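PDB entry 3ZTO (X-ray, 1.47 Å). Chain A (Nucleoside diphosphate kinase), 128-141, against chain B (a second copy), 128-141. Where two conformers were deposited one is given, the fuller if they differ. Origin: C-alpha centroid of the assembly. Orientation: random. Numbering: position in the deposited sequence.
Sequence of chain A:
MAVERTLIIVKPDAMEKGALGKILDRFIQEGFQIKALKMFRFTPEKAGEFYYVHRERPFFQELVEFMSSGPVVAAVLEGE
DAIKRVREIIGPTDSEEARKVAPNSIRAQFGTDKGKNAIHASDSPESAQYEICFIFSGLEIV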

ATOM      1  N   ALA A 128      13.683  14.300  -8.175  1.00 10.79           N
ATOM      2  CA  ALA A 128      12.434  14.353  -7.433  1.00  8.89           C
ATOM      3  C   ALA A 128      11.356  13.534  -8.138  1.00 12.75           C
ATOM      4  O   ALA A 128      10.613  12.787  -7.502  1.00 12.26           O
ATOM      5  CB  ALA A 128      11.990  15.794  -7.230  1.00 11.56           C
ATOM      6  N   GLN A 129      11.286  13.660  -9.462  1.00 11.82           N
ATOM      7  CA  GLN A 129      10.280  12.929 -10.223  1.00 13.32           C
ATOM      8  C   GLN A 129      10.435  11.423 -10.014  1.00 12.22           C
ATOM      9  O   GLN A 129       9.446  10.709  -9.783  1.00 13.47           O
ATOM     10  CB  GLN A 129      10.390  13.287 -11.708  1.00 16.57           C
ATOM     11  CG  GLN A 129       9.463  12.491 -12.608  1.00 24.47           C
ATOM     12  CD  GLN A 129       9.360  13.049 -14.023  1.00 40.70           C
ATOM     13  OE1 GLN A 129       9.405  14.260 -14.238  1.00 37.85           O
ATOM     14  NE2 GLN A 129       9.208  12.160 -14.996  1.00 32.62           N
ATOM     15  N   TYR A 130      11.674  10.953 -10.138  1.00 11.23           N
ATOM     16  CA  TYR A 130      12.000   9.541  -9.973  1.00  9.19           C
ATOM     17  C   TYR A 130      11.747   9.057  -8.551  1.00  9.92           C
ATOM     18  O   TYR A 130      11.138   8.010  -8.322  1.00 10.95           O
ATOM     19  CB  TYR A 130      13.475   9.295 -10.316  1.00 13.07           C
ATOM     20  CG  TYR A 130      13.926   7.893 -10.046  1.00 11.67           C
ATOM     21  CD1 TYR A 130      13.549   6.870 -10.882  1.00 13.69           C
ATOM     22  CD2 TYR A 130      14.737   7.586  -8.960  1.00 13.30           C
ATOM     23  CE1 TYR A 130      13.944   5.570 -10.635  1.00 12.47           C
ATOM     24  CE2 TYR A 130      15.134   6.298  -8.710  1.00 13.41           C
ATOM     25  CZ  TYR A 130      14.739   5.291  -9.553  1.00 13.83           C
ATOM     26  OH  TYR A 130      15.137   3.982  -9.347  1.00 15.71           O
ATOM     27  N   GLU A 131      12.229   9.826  -7.591  1.00  8.71           N
ATOM     28  CA  GLU A 131      12.169   9.413  -6.200  1.00  6.99           C
ATOM     29  C   GLU A 131      10.753   9.383  -5.683  1.00  9.19           C
ATOM     30  O   GLU A 131      10.398   8.479  -4.942  1.00  8.76           O
ATOM     31  CB  GLU A 131      13.032  10.342  -5.363  1.00  7.90           C
ATOM     32  CG  GLU A 131      14.515  10.172  -5.637  1.00  9.71           C
ATOM     33  CD  GLU A 131      15.384  11.100  -4.813  1.00 11.37           C
ATOM     34  OE1 GLU A 131      14.825  11.849  -3.982  1.00 11.93           O
ATOM     35  OE2 GLU A 131      16.620  11.025  -4.970  1.00 12.85           O
ATOM     36  N   ILE A 132       9.939  10.365  -6.041  1.00  8.70           N
ATOM     37  CA  ILE A 132       8.574  10.375  -5.545  1.00  8.17           C
ATOM     38  C   ILE A 132       7.839   9.131  -6.062  1.00  9.27           C
ATOM     39  O   ILE A 132       7.187   8.436  -5.269  1.00 10.08           O
ATOM     40  CB  ILE A 132       7.843  11.656  -5.952  1.00  9.22           C
ATOM     41  CG1 ILE A 132       8.396  12.840  -5.155  1.00 11.02           C
ATOM     42  CG2 ILE A 132       6.361  11.521  -5.728  1.00 10.02           C
ATOM     43  CD1 ILE A 132       7.903  14.178  -5.641  1.00 10.61           C
ATOM     44  N   CYS A 133       7.946   8.833  -7.359  1.00  9.01           N
ATOM     45  CA  CYS A 133       7.324   7.657  -7.938  0.53  9.17           C
ATOM     46  C   CYS A 133       7.896   6.364  -7.363  1.00 11.10           C
ATOM     47  O   CYS A 133       7.210   5.345  -7.295  1.00 11.73           O
ATOM     48  CB  CYS A 133       7.494   7.675  -9.458  0.53 13.81           C
ATOM     49  SG  CYS A 133       6.328   8.763 -10.312  0.53 15.45           S
ATOM     50  N   PHE A 134       9.170   6.381  -6.991  1.00  7.86           N
ATOM     51  CA  PHE A 134       9.738   5.162  -6.447  1.00  9.36           C
ATOM     52  C   PHE A 134       9.057   4.766  -5.145  1.00 10.20           C
ATOM     53  O   PHE A 134       8.871   3.573  -4.870  1.00  9.22           O
ATOM     54  CB  PHE A 134      11.254   5.260  -6.246  1.00  9.46           C
ATOM     55  CG  PHE A 134      11.896   3.922  -6.109  1.00  8.82           C
ATOM     56  CD1 PHE A 134      12.248   3.211  -7.231  1.00 11.97           C
ATOM     57  CD2 PHE A 134      12.055   3.334  -4.867  1.00 10.12           C
ATOM     58  CE1 PHE A 134      12.796   1.946  -7.111  1.00 14.73           C
ATOM     59  CE2 PHE A 134      12.603   2.062  -4.749  1.00 11.43           C
ATOM     60  CZ  PHE A 134      12.970   1.376  -5.868  1.00 13.84           C
ATOM     61  N   ILE A 135       8.708   5.755  -4.326  1.00  9.36           N
ATOM     62  CA  ILE A 135       8.181   5.492  -2.994  1.00  6.21           C
ATOM     63  C   ILE A 135       6.643   5.527  -2.935  1.00  8.16           C
ATOM     64  O   ILE A 135       6.027   4.731  -2.225  1.00  9.17           O
ATOM     65  CB  ILE A 135       8.793   6.475  -1.956  1.00  8.26           C
ATOM     66  CG1 ILE A 135      10.318   6.352  -1.982  1.00 10.91           C
ATOM     67  CG2 ILE A 135       8.208   6.261  -0.577  1.00  8.90           C
ATOM     68  CD1 ILE A 135      10.858   4.986  -1.605  1.00 12.52           C
ATOM     69  N   PHE A 136       6.037   6.438  -3.687  1.00  9.12           N
ATOM     70  CA  PHE A 136       4.592   6.657  -3.621  1.00  9.35           C
ATOM     71  C   PHE A 136       3.925   6.602  -4.993  1.00  8.89           C
ATOM     72  O   PHE A 136       4.395   7.245  -5.928  1.00  9.97           O
ATOM     73  CB  PHE A 136       4.295   8.047  -3.058  1.00  7.69           C
ATOM     74  CG  PHE A 136       4.723   8.254  -1.632  1.00  6.80           C
ATOM     75  CD1 PHE A 136       3.996   7.692  -0.588  1.00  7.93           C
ATOM     76  CD2 PHE A 136       5.816   9.049  -1.326  1.00  7.31           C
ATOM     77  CE1 PHE A 136       4.360   7.898   0.716  1.00 10.10           C
ATOM     78  CE2 PHE A 136       6.188   9.276  -0.002  1.00  8.36           C
ATOM     79  CZ  PHE A 136       5.463   8.697   1.020  1.00  7.85           C
ATOM     80  N   SER A 137       2.820   5.861  -5.110  1.00  8.10           N
ATOM     81  CA  SER A 137       1.995   5.945  -6.296  1.00  8.25           C
ATOM     82  C   SER A 137       1.130   7.206  -6.231  1.00  8.32           C
ATOM     83  O   SER A 137       0.993   7.865  -5.195  1.00  8.76           O
ATOM     84  CB  SER A 137       1.078   4.728  -6.389  1.00  8.01           C
ATOM     85  OG  SER A 137       0.050   4.824  -5.414  1.00 10.22           O
ATOM     86  N   GLY A 138       0.535   7.537  -7.351  1.00  8.10           N
ATOM     87  CA  GLY A 138      -0.445   8.608  -7.407  1.00  8.81           C
ATOM     88  C   GLY A 138      -1.616   8.372  -6.481  1.00 12.31           C
ATOM     89  O   GLY A 138      -2.211   9.324  -5.975  1.00 10.46           O
ATOM     90  N   LEU A 139      -1.945   7.107  -6.235  1.00 10.34           N
ATOM     91  CA  LEU A 139      -3.050   6.768  -5.348  1.00  8.61           C
ATOM     92  C   LEU A 139      -2.733   7.163  -3.897  1.00 12.83           C
ATOM     93  O   LEU A 139      -3.646   7.394  -3.111  1.00 15.49           O
ATOM     94  CB  LEU A 139      -3.403   5.274  -5.435  1.00 11.17           C
ATOM     95  CG  LEU A 139      -3.917   4.766  -6.783  1.00 10.92           C
ATOM     96  CD1 LEU A 139      -4.077   3.243  -6.754  1.00 12.70           C
ATOM     97  CD2 LEU A 139      -5.240   5.417  -7.135  1.00 11.63           C
ATOM     98  N   GLU A 140      -1.444   7.242  -3.554  1.00  9.38           N
ATOM     99  CA  GLU A 140      -0.990   7.586  -2.195  1.00  9.21           C
ATOM    100  C   GLU A 140      -0.812   9.085  -1.949  1.00 10.46           C
ATOM    101  O   GLU A 140      -0.525   9.504  -0.828  1.00 13.15           O
ATOM    102  CB  GLU A 140       0.335   6.881  -1.895  1.00  9.37           C
ATOM    103  CG  GLU A 140       0.246   5.364  -1.769  1.00  9.32           C
ATOM    104  CD  GLU A 140       1.594   4.738  -1.582  1.00 10.64           C
ATOM    105  OE1 GLU A 140       2.039   4.625  -0.423  1.00 10.55           O
ATOM    106  OE2 GLU A 140       2.209   4.336  -2.591  1.00 11.44           O
ATOM    107  N   ILE A 141      -0.963   9.887  -2.995  1.00  9.82           N
ATOM    108  CA  ILE A 141      -0.830  11.314  -2.847  0.64 12.61           C
ATOM    109  C   ILE A 141      -2.234  11.878  -2.576  1.00 15.09           C
ATOM    110  O   ILE A 141      -3.160  11.712  -3.356  1.00 18.44           O
ATOM    111  CB  ILE A 141      -0.075  11.908  -4.060  0.64 13.23           C
ATOM    112  CG1 ILE A 141       1.281  11.202  -4.195  0.64 11.09           C
ATOM    113  CG2 ILE A 141       0.172  13.385  -3.882  0.64 17.13           C
ATOM    114  CD1 ILE A 141       2.060  11.547  -5.461  0.64 17.10           C
TER
ATOM    115  N   ALA B 128       2.282   5.353 -20.608  1.00 10.79           N
ATOM    116  CA  ALA B 128       2.657   4.223 -19.773  1.00  8.89           C
ATOM    117  C   ALA B 128       3.452   4.694 -18.558  1.00 12.75           C
ATOM    118  O   ALA B 128       3.220   4.242 -17.437  1.00 12.26           O
ATOM    119  CB  ALA B 128       3.435   3.194 -20.579  1.00 11.56           C
ATOM    120  N   GLN B 129       4.380   5.624 -18.781  1.00 11.82           N
ATOM    121  CA  GLN B 129       5.200   6.126 -17.685  1.00 13.32           C
ATOM    122  C   GLN B 129       4.325   6.746 -16.597  1.00 12.22           C
ATOM    123  O   GLN B 129       4.521   6.485 -15.398  1.00 13.47           O
ATOM    124  CB  GLN B 129       6.210   7.147 -18.219  1.00 16.57           C
ATOM    125  CG  GLN B 129       7.038   7.822 -17.141  1.00 24.47           C
ATOM    126  CD  GLN B 129       8.229   8.603 -17.687  1.00 40.70           C
ATOM    127  OE1 GLN B 129       8.851   8.213 -18.675  1.00 37.85           O
ATOM    128  NE2 GLN B 129       8.557   9.708 -17.031  1.00 32.62           N
ATOM    129  N   TYR B 130       3.393   7.594 -17.025  1.00 11.23           N
ATOM    130  CA  TYR B 130       2.474   8.276 -16.121  1.00  9.19           C
ATOM    131  C   TYR B 130       1.544   7.303 -15.409  1.00  9.92           C
ATOM    132  O   TYR B 130       1.350   7.363 -14.193  1.00 10.95           O
ATOM    133  CB  TYR B 130       1.620   9.287 -16.898  1.00 13.07           C
ATOM    134  CG  TYR B 130       0.557   9.936 -16.066  1.00 11.67           C
ATOM    135  CD1 TYR B 130       0.890  10.904 -15.149  1.00 13.69           C
ATOM    136  CD2 TYR B 130      -0.782   9.592 -16.198  1.00 13.30           C
ATOM    137  CE1 TYR B 130      -0.078  11.499 -14.364  1.00 12.47           C
ATOM    138  CE2 TYR B 130      -1.748  10.180 -15.423  1.00 13.41           C
ATOM    139  CZ  TYR B 130      -1.393  11.138 -14.508  1.00 13.83           C
ATOM    140  OH  TYR B 130      -2.341  11.770 -13.723  1.00 15.71           O
ATOM    141  N   GLU B 131       0.957   6.405 -16.180  1.00  8.71           N
ATOM    142  CA  GLU B 131      -0.051   5.504 -15.647  1.00  6.99           C
ATOM    143  C   GLU B 131       0.537   4.516 -14.672  1.00  9.19           C
ATOM    144  O   GLU B 131      -0.080   4.223 -13.660  1.00  8.76           O
ATOM    145  CB  GLU B 131      -0.741   4.788 -16.795  1.00  7.90           C
ATOM    146  CG  GLU B 131      -1.611   5.712 -17.627  1.00  9.71           C
ATOM    147  CD  GLU B 131      -2.298   5.008 -18.780  1.00 11.37           C
ATOM    148  OE1 GLU B 131      -2.133   3.775 -18.901  1.00 11.93           O
ATOM    149  OE2 GLU B 131      -3.039   5.693 -19.515  1.00 12.85           O
ATOM    150  N   ILE B 132       1.713   3.978 -14.965  1.00  8.70           N
ATOM    151  CA  ILE B 132       2.298   3.008 -14.056  1.00  8.17           C
ATOM    152  C   ILE B 132       2.570   3.683 -12.704  1.00  9.27           C
ATOM    153  O   ILE B 132       2.204   3.123 -11.660  1.00 10.08           O
ATOM    154  CB  ILE B 132       3.577   2.402 -14.637  1.00  9.22           C
ATOM    155  CG1 ILE B 132       3.223   1.463 -15.792  1.00 11.02           C
ATOM    156  CG2 ILE B 132       4.347   1.661 -13.577  1.00 10.02           C
ATOM    157  CD1 ILE B 132       4.420   0.992 -16.576  1.00 10.61           C
ATOM    158  N   CYS B 133       3.184   4.868 -12.708  1.00  9.01           N
ATOM    159  CA  CYS B 133       3.451   5.606 -11.487  0.53  9.17           C
ATOM    160  C   CYS B 133       2.165   6.021 -10.775  1.00 11.10           C
ATOM    161  O   CYS B 133       2.135   6.159  -9.554  1.00 11.73           O
ATOM    162  CB  CYS B 133       4.298   6.841 -11.801  0.53 13.81           C
ATOM    163  SG  CYS B 133       6.058   6.483 -12.018  0.53 15.45           S
ATOM    164  N   PHE B 134       1.108   6.270 -11.538  1.00  7.86           N
ATOM    165  CA  PHE B 134      -0.124   6.673 -10.886  1.00  9.36           C
ATOM    166  C   PHE B 134      -0.662   5.567  -9.989  1.00 10.20           C
ATOM    167  O   PHE B 134      -1.222   5.843  -8.919  1.00  9.22           O
ATOM    168  CB  PHE B 134      -1.198   7.119 -11.884  1.00  9.46           C
ATOM    169  CG  PHE B 134      -2.274   7.922 -11.238  1.00  8.82           C
ATOM    170  CD1 PHE B 134      -2.106   9.273 -11.054  1.00 11.97           C
ATOM    171  CD2 PHE B 134      -3.406   7.313 -10.726  1.00 10.12           C
ATOM    172  CE1 PHE B 134      -3.079  10.015 -10.407  1.00 14.73           C
ATOM    173  CE2 PHE B 134      -4.381   8.060 -10.075  1.00 11.43           C
ATOM    174  CZ  PHE B 134      -4.213   9.403  -9.918  1.00 13.84           C
ATOM    175  N   ILE B 135      -0.524   4.318 -10.428  1.00  9.36           N
ATOM    176  CA  ILE B 135      -1.125   3.193  -9.726  1.00  6.21           C
ATOM    177  C   ILE B 135      -0.143   2.474  -8.784  1.00  8.16           C
ATOM    178  O   ILE B 135      -0.525   2.043  -7.695  1.00  9.17           O
ATOM    179  CB  ILE B 135      -1.754   2.189 -10.733  1.00  8.26           C
ATOM    180  CG1 ILE B 135      -2.787   2.919 -11.596  1.00 10.91           C
ATOM    181  CG2 ILE B 135      -2.327   0.979 -10.026  1.00  8.90           C
ATOM    182  CD1 ILE B 135      -3.959   3.507 -10.833  1.00 12.52           C
ATOM    183  N   PHE B 136       1.112   2.362  -9.201  1.00  9.12           N
ATOM    184  CA  PHE B 136       2.108   1.590  -8.458  1.00  9.35           C
ATOM    185  C   PHE B 136       3.378   2.388  -8.174  1.00  8.89           C
ATOM    186  O   PHE B 136       3.930   3.003  -9.081  1.00  9.97           O
ATOM    187  CB  PHE B 136       2.544   0.371  -9.270  1.00  7.69           C
ATOM    188  CG  PHE B 136       1.461  -0.642  -9.516  1.00  6.80           C
ATOM    189  CD1 PHE B 136       1.042  -1.490  -8.496  1.00  7.93           C
ATOM    190  CD2 PHE B 136       0.895  -0.788 -10.773  1.00  7.31           C
ATOM    191  CE1 PHE B 136       0.077  -2.436  -8.716  1.00 10.10           C
ATOM    192  CE2 PHE B 136      -0.080  -1.756 -11.011  1.00  8.36           C
ATOM    193  CZ  PHE B 136      -0.492  -2.578  -9.982  1.00  7.85           C
ATOM    194  N   SER B 137       3.857   2.358  -6.927  1.00  8.10           N
ATOM    195  CA  SER B 137       5.173   2.879  -6.627  1.00  8.25           C
ATOM    196  C   SER B 137       6.236   1.861  -7.048  1.00  8.32           C
ATOM    197  O   SER B 137       5.959   0.693  -7.338  1.00  8.76           O
ATOM    198  CB  SER B 137       5.310   3.136  -5.128  1.00  8.01           C
ATOM    199  OG  SER B 137       5.413   1.902  -4.435  1.00 10.22           O
ATOM    200  N   GLY B 138       7.466   2.312  -7.074  1.00  8.10           N
ATOM    201  CA  GLY B 138       8.598   1.429  -7.292  1.00  8.81           C
ATOM    202  C   GLY B 138       8.683   0.328  -6.261  1.00 12.31           C
ATOM    203  O   GLY B 138       9.162  -0.767  -6.557  1.00 10.46           O
ATOM    204  N   LEU B 139       8.204   0.598  -5.050  1.00 10.34           N
ATOM    205  CA  LEU B 139       8.227  -0.395  -3.984  1.00  8.61           C
ATOM    206  C   LEU B 139       7.281  -1.565  -4.302  1.00 12.83           C
ATOM    207  O   LEU B 139       7.484  -2.670  -3.809  1.00 15.49           O
ATOM    208  CB  LEU B 139       7.874   0.229  -2.624  1.00 11.17           C
ATOM    209  CG  LEU B 139       8.836   1.288  -2.084  1.00 10.92           C
ATOM    210  CD1 LEU B 139       8.271   1.920  -0.807  1.00 12.70           C
ATOM    211  CD2 LEU B 139      10.198   0.686  -1.802  1.00 11.63           C
ATOM    212  N   GLU B 140       6.258  -1.316  -5.125  1.00  9.38           N
ATOM    213  CA  GLU B 140       5.259  -2.331  -5.501  1.00  9.21           C
ATOM    214  C   GLU B 140       5.629  -3.156  -6.735  1.00 10.46           C
ATOM    215  O   GLU B 140       4.919  -4.095  -7.093  1.00 13.15           O
ATOM    216  CB  GLU B 140       3.904  -1.662  -5.748  1.00  9.37           C
ATOM    217  CG  GLU B 140       3.236  -1.078  -4.509  1.00  9.32           C
ATOM    218  CD  GLU B 140       1.972  -0.349  -4.847  1.00 10.64           C
ATOM    219  OE1 GLU B 140       0.908  -0.997  -4.890  1.00 10.55           O
ATOM    220  OE2 GLU B 140       2.029   0.881  -5.050  1.00 11.44           O
ATOM    221  N   ILE B 141       6.724  -2.796  -7.391  1.00  9.82           N
ATOM    222  CA  ILE B 141       7.153  -3.530  -8.554  0.64 12.61           C
ATOM    223  C   ILE B 141       8.142  -4.605  -8.076  1.00 15.09           C
ATOM    224  O   ILE B 141       9.164  -4.321  -7.468  1.00 18.44           O
ATOM    225  CB  ILE B 141       7.673  -2.555  -9.638  0.64 13.23           C
ATOM    226  CG1 ILE B 141       6.571  -1.538  -9.960  0.64 11.09           C
ATOM    227  CG2 ILE B 141       8.031  -3.287 -10.906  0.64 17.13           C
ATOM    228  CD1 ILE B 141       7.001  -0.394 -10.874  0.64 17.10           C
TER
HETATM  229  O   HOH W   1       6.431   3.877  -9.999  0.53 11.43           O
HETATM  230  O   HOH W   2       3.708   8.605  -8.281  0.53 11.43           O
HETATM  231  O   HOH W   3       0.097   2.472  -4.116  1.00 14.34           O
HETATM  232  O   HOH W   4       3.566   2.038  -2.488  1.00 14.34           O

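An exact two-fold axis relates the stretches, so each contact away from the axis occurs twice; together they bury 701 Å². Near its end each helix offers the carbonyls of residues 133 and 134 to the other chain's 138-140 turn: Gly B138 N donates to Cys A133 O (3.1 Å, 153°), and Leu B139 N donates weakly to Phe A134 O (3.1 Å, 129°).

A close fit lies beside these bonds. Gly B138 CA sits over one face of the Phe A134 ring, 4.2 Å from its centroid and 16° off the normal. An ideal CB there would fall 2.5 Å from Phe A134 CD1, a clash, so the hollow admits glycine's bare backbone. Leu B139, the neighbouring bump, packs against two residues: its CD2 lies 4.0 Å from Phe A134 CE2 and 4.4 Å from Ile A135 CD1, and its CD1 4.1 Å from Ile A135 CD1.

Ser B137 is small enough to nest against the helix end, its CB 3.4 Å from Ile A135 O. Its own turn is braced by Glu B140, whose OE2 accepts from Ser B137 N (3.0 Å, 166°). The like-charged Glu A140 OE2 and Glu B140 OE2 stand 4.2 Å apart, and two waters each donate to both. Within the helices, Cys A133 SG and Cys B133 SG approach to 2.9 Å in the given conformers.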